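Local atomic coordinates of lectin-like protein (Entamoeba histolytica HM-1:IMSS-A, PDB entry 5ZBT), a protein that is of unknown function but, as a legume lectin-like domain related to ERGIC-53, may bind mannose-containing glycans. Residues Phe30-Glu35 with Arg223-His228; Asn42-Gly47 with Asn70-Val75; Ile136-Asn141 with Asp194-Glu199; Ala160-Asp165 with Ile186-Ile191. All coordinates share one frame; numbering follows the deposited sequence.

Interaction 1. Residues Phe30-Glu35 with Arg223-His228; sequences FREPIE and RVQSLH
L227 CB sits over one face of the F30 ring, 4.0 Å from its centroid and offset toward the rim, a CH-pi contact. V224 CG1 meets the same ring near its plane, 3.9 Å from F30 CE2. F30 CG lies between its backbone N and carbonyl carbon (chi1 47°), which turns the phenyl onto both strand residues. The second flat pair is more polar: R31 CG lies over one face of the H228 imidazole, 3.3 Å from H228 NE2, while H228 CD2 lies at the edge of the guanidinium. The two planes are 67° apart, so they do not stack, and R31 NH1 forms a salt bridge with D26. F30 and L227 form a single antiparallel bridge: L227 N donates a nearly straight 2.8 Å bond to F30 O, and the return bond from F30 N to L227 O is weak. I34 CD1 reaches to 3.2 Å from Q225 O. Water 1 links E32 OE1 (2.9 Å) to S226 OG (2.8 Å). The N-terminal segment thus lies against strand 220-231; F30 and I34 also pack on V39 of helix 36-42, F30 and V224 meet strand 56-59, and S226 pairs with K85 of strand 80-90.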
# COMPACT_ATOMS: atom_id res chain seq x y z
N PHE A 30 -8.03 6.04 8.32
CA PHE A 30 -9.36 5.53 8.65
C PHE A 30 -9.18 4.34 9.57
O PHE A 30 -8.49 3.37 9.24
CB PHE A 30 -10.19 5.17 7.42
CG PHE A 30 -9.47 4.34 6.39
CD1 PHE A 30 -8.72 4.95 5.39
CD2 PHE A 30 -9.64 2.96 6.36
CE1 PHE A 30 -8.09 4.19 4.41
CE2 PHE A 30 -9.03 2.19 5.38
CZ PHE A 30 -8.24 2.80 4.41
N ARG A 31 -9.78 4.43 10.75
CA ARG A 31 -9.61 3.47 11.82
C ARG A 31 -10.88 2.66 12.01
O ARG A 31 -11.93 2.97 11.45
CB ARG A 31 -9.22 4.21 13.12
CG ARG A 31 -7.94 5.03 12.97
CD ARG A 31 -7.62 5.84 14.22
NE ARG A 31 -6.94 7.09 13.87
CZ ARG A 31 -7.56 8.20 13.50
NH1 ARG A 31 -6.86 9.29 13.18
NH2 ARG A 31 -8.89 8.24 13.44
N GLU A 32 -10.75 1.58 12.81
CA GLU A 32 -11.82 0.66 13.18
C GLU A 32 -12.61 1.23 14.36
O GLU A 32 -12.01 1.62 15.37
CB GLU A 32 -11.27 -0.70 13.55
CG GLU A 32 -10.67 -1.48 12.38
CD GLU A 32 -10.66 -2.99 12.63
OE1 GLU A 32 -9.56 -3.58 12.81
OE2 GLU A 32 -11.77 -3.60 12.64
N PRO A 33 -13.95 1.29 14.28
CA PRO A 33 -14.73 0.81 13.12
C PRO A 33 -14.76 1.83 11.97
O PRO A 33 -14.70 3.04 12.21
CB PRO A 33 -16.13 0.62 13.72
CG PRO A 33 -16.21 1.69 14.78
CD PRO A 33 -14.81 1.87 15.33
N ILE A 34 -14.86 1.33 10.73
CA ILE A 34 -14.82 2.20 9.56
C ILE A 34 -16.09 3.03 9.49
O ILE A 34 -17.21 2.50 9.49
CB ILE A 34 -14.68 1.38 8.27
CG1 ILE A 34 -13.42 0.50 8.32
CG2 ILE A 34 -14.64 2.32 7.08
CD1 ILE A 34 -12.14 1.28 8.27
N GLU A 35 -15.92 4.34 9.39
CA GLU A 35 -17.04 5.26 9.20
C GLU A 35 -16.98 5.77 7.77
O GLU A 35 -15.99 6.42 7.38
CB GLU A 35 -16.97 6.40 10.22
CG GLU A 35 -17.40 7.81 9.77
CD GLU A 35 -17.09 8.89 10.81
OE1 GLU A 35 -16.07 9.61 10.66
OE2 GLU A 35 -17.85 8.99 11.81
N ARG A 223 -8.58 -6.47 0.50
CA ARG A 223 -9.39 -5.58 1.32
C ARG A 223 -8.51 -5.07 2.46
O ARG A 223 -7.50 -5.69 2.81
CB ARG A 223 -10.66 -6.30 1.83
CG ARG A 223 -11.18 -7.29 0.78
CD ARG A 223 -12.18 -8.27 1.21
NE ARG A 223 -11.79 -8.96 2.42
CZ ARG A 223 -12.70 -9.54 3.19
NH1 ARG A 223 -13.97 -9.48 2.82
NH2 ARG A 223 -12.34 -10.16 4.31
N VAL A 224 -8.90 -3.92 3.00
CA VAL A 224 -8.09 -3.21 3.98
C VAL A 224 -8.94 -2.93 5.21
O VAL A 224 -10.04 -2.36 5.10
CB VAL A 224 -7.52 -1.91 3.37
CG1 VAL A 224 -7.03 -0.97 4.45
CG2 VAL A 224 -6.40 -2.25 2.42
N GLN A 225 -8.46 -3.35 6.38
CA GLN A 225 -9.21 -3.15 7.61
C GLN A 225 -9.10 -1.72 8.13
O GLN A 225 -10.08 -1.17 8.63
CB GLN A 225 -8.72 -4.11 8.69
CG GLN A 225 -9.19 -5.51 8.49
CD GLN A 225 -9.90 -6.03 9.71
OE1 GLN A 225 -9.27 -6.42 10.70
NE2 GLN A 225 -11.24 -6.04 9.65
N SER A 226 -7.91 -1.14 8.07
CA SER A 226 -7.68 0.18 8.65
C SER A 226 -6.36 0.73 8.15
O SER A 226 -5.47 -0.01 7.72
CB SER A 226 -7.68 0.15 10.18
OG SER A 226 -6.66 -0.71 10.63
N LEU A 227 -6.24 2.05 8.25
CA LEU A 227 -5.00 2.75 7.95
C LEU A 227 -4.81 3.80 9.04
O LEU A 227 -5.69 4.65 9.24
CB LEU A 227 -5.05 3.38 6.56
CG LEU A 227 -3.86 4.26 6.18
CD1 LEU A 227 -2.55 3.45 6.07
CD2 LEU A 227 -4.17 4.93 4.86
N HIS A 228 -3.70 3.70 9.77
CA HIS A 228 -3.36 4.67 10.81
C HIS A 228 -2.11 5.41 10.38
O HIS A 228 -1.13 4.79 9.97
CB HIS A 228 -3.07 4.02 12.17
CG HIS A 228 -4.25 3.35 12.80
ND1 HIS A 228 -4.75 2.15 12.34
CD2 HIS A 228 -4.98 3.67 13.89
CE1 HIS A 228 -5.78 1.79 13.09
NE2 HIS A 228 -5.94 2.69 14.04
O HOH W 1 -7.42 -1.67 13.13

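Interaction 2. Residues Asn42-Gly47 with Asn70-Val75; sequences NYDMKG and NGKYKV
Main-chain hydrogen bonds join D44 and N70, an antiparallel hydrogen-bonded pair: D44 N donates to N70 O (2.7 Å) and N70 N to D44 O (2.9 Å). Two residues along, beyond the Y43-G71 pair, N42 O accepts K72 N at 2.7 Å in a nearly straight bond of 167°. Y43 and G71 themselves are a non-hydrogen-bonded pair, and here CA-H...O contacts run between the chains, from Y43 CA to N70 O and from G71 CA to N42 O. On the face of the sheet that carries Y43, its CD2 comes within 3.6 Å of G71 N, approaching obliquely, and its hydroxyl bonds to L28 O. Beyond the paired residues, N42 OD1 lies near the plane of the Y73 ring, 4.0 Å from Y73 CD2, with amide and ring almost perpendicular. Charged and solvent-mediated links gather on the D44 and N70 face. K72, bent at its third and fourth torsions, brings NZ to 3.6 Å from D44 OD1, a long salt bridge; NZ also donates to V40 O. D44 OD2 pairs with K106, and water 3 gives a proton to this oxygen (2.9 Å) while accepting one from N70 ND2, which also bonds to L107 O. This is antiparallel pairing at the rim of a beta sandwich: strand 43-46 is the outermost strand beside 66-71 in one sheet of the legume lectin-like fold.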
# COMPACT_ATOMS: atom_id res chain seq x y z
N ASN A 42 -11.49 11.83 2.33
CA ASN A 42 -10.05 11.86 2.14
C ASN A 42 -9.56 11.11 0.91
O ASN A 42 -8.42 11.35 0.49
CB ASN A 42 -9.36 11.32 3.40
CG ASN A 42 -9.47 12.29 4.56
OD1 ASN A 42 -9.52 13.51 4.34
ND2 ASN A 42 -9.52 11.78 5.79
N TYR A 43 -10.39 10.27 0.27
CA TYR A 43 -9.91 9.40 -0.81
C TYR A 43 -10.87 9.38 -1.99
O TYR A 43 -12.08 9.18 -1.80
CB TYR A 43 -9.70 7.97 -0.29
CG TYR A 43 -8.56 7.84 0.70
CD1 TYR A 43 -8.79 7.92 2.07
CD2 TYR A 43 -7.27 7.63 0.26
CE1 TYR A 43 -7.73 7.81 2.98
CE2 TYR A 43 -6.21 7.51 1.15
CZ TYR A 43 -6.44 7.60 2.50
OH TYR A 43 -5.37 7.47 3.34
N ASP A 44 -10.34 9.58 -3.19
CA ASP A 44 -11.04 9.24 -4.42
C ASP A 44 -10.99 7.74 -4.64
O ASP A 44 -10.08 7.04 -4.16
CB ASP A 44 -10.40 9.90 -5.64
CG ASP A 44 -10.39 11.40 -5.57
OD1 ASP A 44 -11.42 11.97 -5.17
OD2 ASP A 44 -9.33 11.98 -5.90
N MET A 45 -11.95 7.24 -5.42
CA MET A 45 -12.13 5.81 -5.62
C MET A 45 -12.35 5.53 -7.09
O MET A 45 -13.23 6.12 -7.72
CB MET A 45 -13.30 5.28 -4.78
CG MET A 45 -12.95 5.27 -3.30
SD MET A 45 -14.29 4.84 -2.20
CE MET A 45 -14.18 6.16 -0.98
N LYS A 46 -11.54 4.63 -7.65
CA LYS A 46 -11.54 4.37 -9.09
C LYS A 46 -11.39 2.87 -9.28
O LYS A 46 -10.29 2.33 -9.13
CB LYS A 46 -10.43 5.16 -9.77
CG LYS A 46 -10.22 4.84 -11.24
CD LYS A 46 -11.41 5.23 -12.10
CE LYS A 46 -10.93 5.88 -13.39
NZ LYS A 46 -12.00 5.98 -14.44
N GLY A 47 -12.50 2.20 -9.61
CA GLY A 47 -12.56 0.76 -9.69
C GLY A 47 -13.54 0.23 -8.67
O GLY A 47 -14.21 1.00 -7.97
N ASN A 70 -7.15 6.96 -4.18
CA ASN A 70 -6.26 8.12 -4.26
C ASN A 70 -6.56 9.11 -3.14
O ASN A 70 -7.69 9.62 -3.05
CB ASN A 70 -6.41 8.84 -5.59
CG ASN A 70 -5.62 8.20 -6.68
OD1 ASN A 70 -4.64 7.50 -6.41
ND2 ASN A 70 -6.03 8.43 -7.92
N GLY A 71 -5.56 9.41 -2.32
CA GLY A 71 -5.67 10.48 -1.35
C GLY A 71 -6.03 11.78 -2.05
O GLY A 71 -5.45 12.13 -3.08
N LYS A 72 -7.01 12.51 -1.52
CA LYS A 72 -7.37 13.78 -2.14
C LYS A 72 -6.35 14.88 -1.85
O LYS A 72 -6.10 15.72 -2.72
CB LYS A 72 -8.76 14.22 -1.67
CG LYS A 72 -9.87 13.30 -2.14
CD LYS A 72 -11.17 14.04 -2.25
CE LYS A 72 -12.21 13.46 -1.33
NZ LYS A 72 -13.23 12.76 -2.13
N TYR A 73 -5.74 14.86 -0.67
CA TYR A 73 -4.94 15.98 -0.17
C TYR A 73 -3.47 15.59 -0.06
O TYR A 73 -3.12 14.63 0.64
CB TYR A 73 -5.51 16.46 1.17
CG TYR A 73 -6.98 16.80 1.00
CD1 TYR A 73 -7.37 17.81 0.12
CD2 TYR A 73 -7.97 16.08 1.66
CE1 TYR A 73 -8.72 18.12 -0.08
CE2 TYR A 73 -9.32 16.38 1.47
CZ TYR A 73 -9.69 17.41 0.59
OH TYR A 73 -11.02 17.74 0.37
N LYS A 74 -2.62 16.33 -0.77
CA LYS A 74 -1.18 16.15 -0.67
C LYS A 74 -0.68 16.57 0.71
O LYS A 74 -1.03 17.65 1.20
CB LYS A 74 -0.50 16.96 -1.77
CG LYS A 74 1.01 16.94 -1.71
CD LYS A 74 1.62 17.67 -2.91
CE LYS A 74 2.37 16.70 -3.81
NZ LYS A 74 2.56 17.23 -5.19
N VAL A 75 0.15 15.72 1.33
CA VAL A 75 0.60 15.94 2.70
C VAL A 75 2.09 16.27 2.73
O VAL A 75 2.88 15.81 1.90
CB VAL A 75 0.32 14.71 3.60
CG1 VAL A 75 -1.17 14.53 3.78
CG2 VAL A 75 0.96 13.44 3.04
O HOH W 2 -5.83 12.56 1.41
O HOH W 3 -8.36 10.50 -8.18

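Interaction 3. Residues Ile136-Asn141 with Asp194-Glu199; sequences ISVLKN and DCITIE
The sulfur of C195, tied covalently to C157, is pressed against I136, with C195 SG 3.5 Å from I136 CG2 and about as near to I136 CB. It reaches that spot because SG stands anti to the backbone N (chi1 180°), and the branched face of the isoleucine receives it. The polar backbone of I136 is engaged within its own sheet, bonding to C157, the other half of the disulfide, so the cross-link and the main-chain pairing meet at one place. I196 comes next: its CD1 end methyl lies 3.8 Å from I136 O and 3.9 Å from V138 CG2, lodged between the two residues. The two segments belong to facing sheets of the beta sandwich characteristic of legume-type lectins, and their chains run almost the same way, with strand axes 14° apart and 7.8 Å at closest approach. Strand 191-198 is outermost in its sheet, and the disulfide joins it to strand 153-158, the outermost strand of the other. A classic beta bulge puts C195 and I196 both opposite I184, which helps explain how two consecutive residues can point their side chains at strand 135-142. V138 is straddled by the two isoleucines: CG2 takes I196, while CG1, anti to the backbone N, meets I198 CD1 at 3.7 Å. The I198 side chain also touches Y155, and V138 packs on I184 of strand 181-188 and I122 of strand 122-127, which continue this apolar interior on both sheets.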
# COMPACT_ATOMS: atom_id res chain seq x y z
N ILE A 136 7.77 -8.52 -0.68
CA ILE A 136 7.55 -7.09 -0.49
C ILE A 136 8.67 -6.39 -1.24
O ILE A 136 9.83 -6.81 -1.15
CB ILE A 136 7.51 -6.73 1.00
CG1 ILE A 136 6.25 -7.33 1.63
CG2 ILE A 136 7.52 -5.23 1.19
CD1 ILE A 136 6.17 -7.17 3.15
N SER A 137 8.32 -5.38 -2.03
CA SER A 137 9.26 -4.63 -2.85
C SER A 137 9.03 -3.15 -2.65
O SER A 137 7.93 -2.71 -2.32
CB SER A 137 9.11 -4.94 -4.33
OG SER A 137 8.77 -6.30 -4.52
N VAL A 138 10.10 -2.37 -2.84
CA VAL A 138 10.01 -0.92 -2.90
C VAL A 138 10.64 -0.49 -4.21
O VAL A 138 11.73 -0.95 -4.56
CB VAL A 138 10.70 -0.24 -1.71
CG1 VAL A 138 10.66 1.25 -1.88
CG2 VAL A 138 10.02 -0.64 -0.39
N LEU A 139 9.93 0.37 -4.93
CA LEU A 139 10.33 0.81 -6.26
C LEU A 139 10.22 2.33 -6.28
O LEU A 139 9.12 2.87 -6.33
CB LEU A 139 9.42 0.20 -7.31
CG LEU A 139 10.00 0.07 -8.72
CD1 LEU A 139 11.36 -0.52 -8.60
CD2 LEU A 139 9.14 -0.85 -9.53
N LYS A 140 11.36 3.01 -6.24
CA LYS A 140 11.38 4.46 -6.38
C LYS A 140 11.56 4.82 -7.85
O LYS A 140 12.46 4.29 -8.51
CB LYS A 140 12.50 5.10 -5.55
CG LYS A 140 12.52 6.62 -5.61
CD LYS A 140 13.33 7.20 -4.47
CE LYS A 140 13.06 8.69 -4.30
NZ LYS A 140 13.69 9.52 -5.39
N ASN A 141 10.71 5.71 -8.34
CA ASN A 141 10.67 6.10 -9.73
C ASN A 141 10.83 7.62 -9.84
O ASN A 141 10.31 8.37 -9.00
CB ASN A 141 9.34 5.66 -10.38
CG ASN A 141 9.33 5.80 -11.90
OD1 ASN A 141 10.29 6.31 -12.50
ND2 ASN A 141 8.24 5.33 -12.53
N ASP A 194 11.26 -7.63 10.17
CA ASP A 194 12.08 -6.79 9.32
C ASP A 194 11.76 -7.05 7.85
O ASP A 194 11.32 -8.14 7.46
CB ASP A 194 13.56 -7.07 9.58
CG ASP A 194 14.02 -6.61 10.96
OD1 ASP A 194 13.45 -5.66 11.53
OD2 ASP A 194 14.99 -7.21 11.49
N CYS A 195 12.01 -6.05 7.01
CA CYS A 195 11.87 -6.28 5.58
C CYS A 195 12.89 -5.46 4.78
O CYS A 195 13.83 -6.01 4.21
CB CYS A 195 10.42 -6.00 5.15
SG CYS A 195 10.06 -6.23 3.40
N ILE A 196 12.74 -4.14 4.78
CA ILE A 196 13.57 -3.27 3.96
C ILE A 196 13.93 -2.03 4.77
O ILE A 196 13.10 -1.47 5.49
CB ILE A 196 12.85 -2.90 2.65
CG1 ILE A 196 12.84 -4.08 1.67
CG2 ILE A 196 13.44 -1.63 2.00
CD1 ILE A 196 11.75 -3.97 0.60
N THR A 197 15.19 -1.62 4.66
CA THR A 197 15.64 -0.31 5.10
C THR A 197 16.32 0.37 3.92
O THR A 197 17.17 -0.25 3.27
CB THR A 197 16.61 -0.41 6.28
OG1 THR A 197 15.95 -1.03 7.39
CG2 THR A 197 17.07 0.96 6.72
N ILE A 198 15.96 1.62 3.66
CA ILE A 198 16.58 2.41 2.60
C ILE A 198 17.16 3.66 3.22
O ILE A 198 16.43 4.48 3.81
CB ILE A 198 15.58 2.80 1.49
CG1 ILE A 198 14.80 1.58 1.01
CG2 ILE A 198 16.32 3.45 0.32
CD1 ILE A 198 13.81 1.92 -0.04
N GLU A 199 18.47 3.83 3.08
CA GLU A 199 19.11 5.05 3.55
C GLU A 199 19.12 6.11 2.45
O GLU A 199 18.95 5.82 1.26
CB GLU A 199 20.54 4.76 4.00
CG GLU A 199 20.66 3.50 4.82
CD GLU A 199 20.39 3.74 6.30
OE1 GLU A 199 20.20 4.91 6.70
OE2 GLU A 199 20.36 2.74 7.05

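Interaction 4. Residues Ala160-Asp165 with Ile186-Ile191; sequences ANIQKD and IMVNHI
D165 is swung out by a trans chi1 of -179°, which carries its carboxylate to the backbone of N189, and V188 CG1, also opposite its own N (chi1 -179°), lies against N161. The target is a beta hairpin: V188 to I191 form a type I' turn joining strands 181-188 and 191-198 of the lectin sandwich, closed by V188 N to I191 O and I191 N to V188 O. N189 N donates to D165 OD2 at 2.8 Å in an almost straight bond (172°), yet it comes from well above the carboxylate plane. D165 OD1 is taken by D167 N, so the two oxygens serve different parts of the chain, and the aspartate is fixed between its own loop and the tip of the hairpin. Alongside, V188 CG1 lies close to the loop backbone, 3.2 Å from N161 O and 3.8 Å from N161 CB. Deeper in, I162 and I186 cross at about a right angle, I162 CG1 meeting the I186 CD1 methyl at 3.8 Å; I162 also packs on L86 of strand 80-90, and both isoleucines touch I136 of the facing sheet. The loop after strand 153-158 thereby closes over one end of the sandwich. Water 4 extends the grip on the turn: it donates to D165 OD2 (3.0 Å), accepts from H190 N (2.8 Å), and sits over the centre of the H190 imidazole, 3.8 Å above the ring plane.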
# COMPACT_ATOMS: atom_id res chain seq x y z
N ALA A 160 6.66 -14.70 5.04
CA ALA A 160 5.63 -15.72 5.00
C ALA A 160 4.40 -15.32 5.80
O ALA A 160 4.49 -14.59 6.78
CB ALA A 160 6.18 -17.05 5.54
N ASN A 161 3.25 -15.80 5.33
CA ASN A 161 1.97 -15.81 6.04
C ASN A 161 1.28 -14.45 6.10
O ASN A 161 0.49 -14.20 7.02
CB ASN A 161 2.15 -16.37 7.46
CG ASN A 161 2.68 -17.79 7.46
OD1 ASN A 161 3.69 -18.09 8.11
ND2 ASN A 161 2.01 -18.67 6.72
N ILE A 162 1.49 -13.60 5.10
CA ILE A 162 0.91 -12.26 5.14
C ILE A 162 -0.62 -12.33 5.11
O ILE A 162 -1.29 -11.72 5.95
CB ILE A 162 1.46 -11.37 4.01
CG1 ILE A 162 2.90 -10.96 4.31
CG2 ILE A 162 0.62 -10.13 3.87
CD1 ILE A 162 3.62 -10.37 3.10
N GLN A 163 -1.19 -13.08 4.17
CA GLN A 163 -2.65 -13.16 4.16
C GLN A 163 -3.20 -14.29 5.01
O GLN A 163 -4.39 -14.24 5.36
CB GLN A 163 -3.22 -13.27 2.73
CG GLN A 163 -3.13 -14.62 2.08
CD GLN A 163 -4.26 -15.55 2.46
OE1 GLN A 163 -4.02 -16.71 2.78
NE2 GLN A 163 -5.50 -15.06 2.43
N LYS A 164 -2.37 -15.28 5.36
CA LYS A 164 -2.79 -16.39 6.21
C LYS A 164 -2.94 -16.00 7.68
O LYS A 164 -3.42 -16.82 8.47
CB LYS A 164 -1.79 -17.55 6.09
CG LYS A 164 -1.97 -18.40 4.84
CD LYS A 164 -0.67 -19.13 4.48
CE LYS A 164 -0.90 -20.28 3.50
NZ LYS A 164 -1.40 -19.84 2.17
N ASP A 165 -2.52 -14.80 8.06
CA ASP A 165 -2.77 -14.28 9.41
C ASP A 165 -4.25 -13.91 9.52
O ASP A 165 -4.69 -12.91 8.95
CB ASP A 165 -1.87 -13.07 9.67
CG ASP A 165 -2.04 -12.47 11.07
OD1 ASP A 165 -2.95 -12.86 11.82
OD2 ASP A 165 -1.23 -11.59 11.43
N ILE A 186 6.63 -5.65 8.50
CA ILE A 186 5.28 -6.20 8.43
C ILE A 186 5.03 -7.05 9.67
O ILE A 186 5.86 -7.87 10.06
CB ILE A 186 5.03 -6.99 7.13
CG1 ILE A 186 3.53 -7.34 7.03
CG2 ILE A 186 5.86 -8.25 7.06
CD1 ILE A 186 3.00 -7.40 5.62
N MET A 187 3.89 -6.80 10.32
CA MET A 187 3.49 -7.52 11.52
C MET A 187 2.61 -8.69 11.11
O MET A 187 1.49 -8.49 10.63
CB MET A 187 2.76 -6.60 12.50
CG MET A 187 2.61 -7.20 13.91
SD MET A 187 1.42 -8.58 14.02
CE MET A 187 -0.06 -7.79 13.40
N VAL A 188 3.10 -9.91 11.32
CA VAL A 188 2.38 -11.12 10.97
C VAL A 188 2.34 -12.03 12.19
O VAL A 188 3.40 -12.33 12.76
CB VAL A 188 3.04 -11.85 9.78
CG1 VAL A 188 2.24 -13.10 9.42
CG2 VAL A 188 3.16 -10.92 8.58
N ASN A 189 1.15 -12.46 12.58
CA ASN A 189 0.97 -13.39 13.70
C ASN A 189 1.71 -12.91 14.95
O ASN A 189 2.53 -13.63 15.53
CB ASN A 189 1.41 -14.79 13.30
CG ASN A 189 0.44 -15.42 12.33
OD1 ASN A 189 -0.77 -15.33 12.51
ND2 ASN A 189 0.97 -16.04 11.28
N HIS A 190 1.44 -11.66 15.34
CA HIS A 190 1.93 -11.01 16.55
C HIS A 190 3.42 -10.72 16.55
O HIS A 190 3.95 -10.31 17.60
CB HIS A 190 1.56 -11.81 17.80
CG HIS A 190 0.09 -12.01 17.96
ND1 HIS A 190 -0.75 -11.03 18.45
CD2 HIS A 190 -0.70 -13.08 17.70
CE1 HIS A 190 -1.99 -11.48 18.47
NE2 HIS A 190 -1.99 -12.72 18.02
N ILE A 191 4.11 -10.86 15.43
CA ILE A 191 5.56 -10.69 15.37
C ILE A 191 5.90 -9.62 14.35
O ILE A 191 5.48 -9.71 13.19
CB ILE A 191 6.27 -12.01 15.02
CG1 ILE A 191 5.83 -13.12 15.97
CG2 ILE A 191 7.79 -11.84 15.05
CD1 ILE A 191 6.48 -14.46 15.63
O HOH W 4 -1.09 -11.02 14.41

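From the N terminus, residues 30-35 come first, and their partner 223-228 lies near the end of the modelled chain, so interaction 1 closes a loop that holds the other three. Interaction 2 closes early, between 42-47 and 70-75, before interaction 3 opens at 136-141. Interaction 4 (160-165 with 186-191) nests inside interaction 3, which ends at 194-199; none cross. Interactions 1 and 2 touch through F30 and L227 against Y43, joining the N-terminal region to the two sheets at one side of the sandwich. Interactions 3 and 4 meet where I136 packs on I186 and I162. Interaction 3 lies across the chain's centre from both 1 and 2.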